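Local coordinates for protein NAD-dependent formate dehydrogenase gamma subunit (Cupriavidus necator, PDB 6VW7) that carries a [2Fe-2S] cluster in a thioredoxin-like domain and, with the beta subunit, forms the NADH-binding subcomplex of a cytosolic formate dehydrogenase, at residues Ala22-Ile27 with Leu35-Asp40. Numbering follows the deposited sequence.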
loop_
_atom_site.group_PDB
_atom_site.type_symbol
_atom_site.label_atom_id
_atom_site.label_comp_id
_atom_site.label_asym_id
_atom_site.label_seq_id
_atom_site.Cartn_x
_atom_site.Cartn_y
_atom_site.Cartn_z
ATOM N N ALA A 22 0.634 17.466 -26.055
ATOM C CA ALA A 22 0.540 18.924 -26.080
ATOM C C ALA A 22 -0.224 19.469 -24.878
ATOM O O ALA A 22 0.078 20.572 -24.402
ATOM C CB ALA A 22 -0.127 19.393 -27.379
ATOM N N ALA A 23 -1.239 18.745 -24.405
ATOM C CA ALA A 23 -1.987 19.191 -23.235
ATOM C C ALA A 23 -1.146 19.106 -21.960
ATOM O O ALA A 23 -1.432 19.809 -20.981
ATOM C CB ALA A 23 -3.251 18.346 -23.059
ATOM N N ARG A 24 -0.135 18.250 -21.940
ATOM C CA ARG A 24 0.625 17.991 -20.719
ATOM C C ARG A 24 2.023 18.586 -20.741
ATOM O O ARG A 24 2.760 18.454 -19.753
ATOM C CB ARG A 24 0.706 16.482 -20.469
ATOM C CG ARG A 24 -0.634 15.894 -20.077
ATOM C CD ARG A 24 -0.675 14.374 -20.052
ATOM N NE ARG A 24 -1.994 13.934 -19.595
ATOM C CZ ARG A 24 -3.092 13.995 -20.343
ATOM N NH1 ARG A 24 -3.022 14.451 -21.582
ATOM N NH2 ARG A 24 -4.254 13.596 -19.855
ATOM N N GLN A 25 2.400 19.263 -21.820
ATOM C CA GLN A 25 3.818 19.496 -22.052
ATOM C C GLN A 25 4.421 20.506 -21.075
ATOM O O GLN A 25 5.651 20.561 -20.946
ATOM C CB GLN A 25 4.030 19.927 -23.507
ATOM C CG GLN A 25 3.506 21.277 -23.863
ATOM C CD GLN A 25 3.891 21.631 -25.287
ATOM O OE1 GLN A 25 3.674 20.837 -26.201
ATOM N NE2 GLN A 25 4.530 22.775 -25.469
ATOM N N ASP A 26 3.597 21.282 -20.367
ATOM C CA ASP A 26 4.105 22.214 -19.368
ATOM C C ASP A 26 3.880 21.735 -17.935
ATOM O O ASP A 26 4.054 22.517 -16.999
ATOM C CB ASP A 26 3.480 23.595 -19.563
ATOM C CG ASP A 26 4.138 24.381 -20.698
ATOM O OD1 ASP A 26 5.116 23.871 -21.291
ATOM O OD2 ASP A 26 3.678 25.504 -20.998
ATOM N N ILE A 27 3.477 20.486 -17.738
ATOM C CA ILE A 27 3.320 19.953 -16.384
ATOM C C ILE A 27 4.704 19.622 -15.826
ATOM O O ILE A 27 5.534 19.037 -16.537
ATOM C CB ILE A 27 2.393 18.732 -16.379
ATOM C CG1 ILE A 27 0.958 19.169 -16.724
ATOM C CG2 ILE A 27 2.423 18.024 -15.038
ATOM C CD1 ILE A 27 -0.030 18.078 -16.630
ATOM N N LEU A 35 3.064 9.282 -20.466
ATOM C CA LEU A 35 3.145 7.866 -20.811
ATOM C C LEU A 35 1.920 7.111 -20.310
ATOM O O LEU A 35 1.405 6.228 -21.004
ATOM C CB LEU A 35 4.432 7.253 -20.239
ATOM C CG LEU A 35 5.751 7.746 -20.854
ATOM C CD1 LEU A 35 6.992 7.155 -20.113
ATOM C CD2 LEU A 35 5.811 7.412 -22.321
ATOM N N HIS A 36 1.443 7.441 -19.104
ATOM C CA HIS A 36 0.210 6.843 -18.589
ATOM C C HIS A 36 -0.990 7.145 -19.490
ATOM O O HIS A 36 -1.805 6.260 -19.780
ATOM C CB HIS A 36 -0.066 7.346 -17.173
ATOM C CG HIS A 36 0.728 6.635 -16.115
ATOM N ND1 HIS A 36 0.698 5.266 -15.955
ATOM C CD2 HIS A 36 1.573 7.107 -15.166
ATOM C CE1 HIS A 36 1.477 4.926 -14.942
ATOM N NE2 HIS A 36 2.029 6.023 -14.455
ATOM N N GLU A 37 -1.146 8.399 -19.906
ATOM C CA GLU A 37 -2.330 8.743 -20.703
ATOM C C GLU A 37 -2.297 8.074 -22.077
ATOM O O GLU A 37 -3.333 7.622 -22.573
ATOM C CB GLU A 37 -2.458 10.260 -20.856
ATOM C CG GLU A 37 -3.727 10.723 -21.615
ATOM C CD GLU A 37 -5.035 10.454 -20.863
ATOM O OE1 GLU A 37 -4.990 9.956 -19.712
ATOM O OE2 GLU A 37 -6.116 10.748 -21.434
ATOM N N ILE A 38 -1.117 7.999 -22.701
ATOM C CA ILE A 38 -0.975 7.268 -23.961
ATOM C C ILE A 38 -1.332 5.797 -23.769
ATOM O O ILE A 38 -2.158 5.243 -24.498
ATOM C CB ILE A 38 0.451 7.422 -24.528
ATOM C CG1 ILE A 38 0.763 8.893 -24.823
ATOM C CG2 ILE A 38 0.586 6.592 -25.803
ATOM C CD1 ILE A 38 2.222 9.155 -25.275
ATOM N N GLN A 39 -0.719 5.141 -22.779
ATOM C CA GLN A 39 -1.022 3.733 -22.523
ATOM C C GLN A 39 -2.489 3.534 -22.141
ATOM O O GLN A 39 -3.111 2.543 -22.545
ATOM C CB GLN A 39 -0.098 3.173 -21.430
ATOM C CG GLN A 39 -0.342 1.692 -21.109
ATOM C CD GLN A 39 0.903 0.976 -20.630
ATOM O OE1 GLN A 39 1.953 1.032 -21.276
ATOM N NE2 GLN A 39 0.796 0.290 -19.492
ATOM N N ASP A 40 -3.049 4.442 -21.331
ATOM C CA ASP A 40 -4.439 4.292 -20.903
ATOM C C ASP A 40 -5.399 4.378 -22.081
ATOM O O ASP A 40 -6.413 3.675 -22.114
ATOM C CB ASP A 40 -4.800 5.344 -19.848
ATOM C CG ASP A 40 -4.126 5.079 -18.492
ATOM O OD1 ASP A 40 -3.488 4.014 -18.342
ATOM O OD2 ASP A 40 -4.219 5.942 -17.588
#
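The guanidinium of Arg24 meets Glu37 through a long salt bridge, 3.7 Å from Arg24 NH2 to Glu37 OE1, where the first two helices of the N-terminal helical bundle, 14-24 and 31-42, come together at the surface. This helical part precedes the cluster-carrying thioredoxin-like fold typical of the complex I 24 kDa subunit family, and the contact lies away from the cluster. The carboxylate oxygen sits well out of the guanidinium plane, so between NH2 and OE1 the attraction is purely electrostatic and, at this length, probably modest. The two planes are nearly parallel, 13° apart, but the carboxylate is displaced past the NH2 edge of the guanidinium rather than centred over it, and NH2 of Arg24 is 3.4 Å from CD of Glu37. The aliphatic part of the glutamate also takes part: its CG rests over one face of the guanidinium, 3.3 Å above the plane and displaced toward the rim, while CB lies 3.8 Å from CZ of Arg24. Arg24 reaches across with a chain extended from CG to NE, whereas Glu37 bends at chi2 (67°), which brings its carboxylate to the level of NH2, out of the guanidinium plane. A hydrogen bond from NH1 to the carbonyl oxygen of Ile20, one turn earlier in helix 14-24, ties down the other end of the guanidinium and is consistent with the face it turns to Glu37. Glu37 also touches the Ile20 side chain, and beside it Ile38 packs on Ile17 and Ile20, joining the same two helices. Arg24 to Ile27 form a type I turn, with Ile27 N donating to Arg24 O at 3.0 Å.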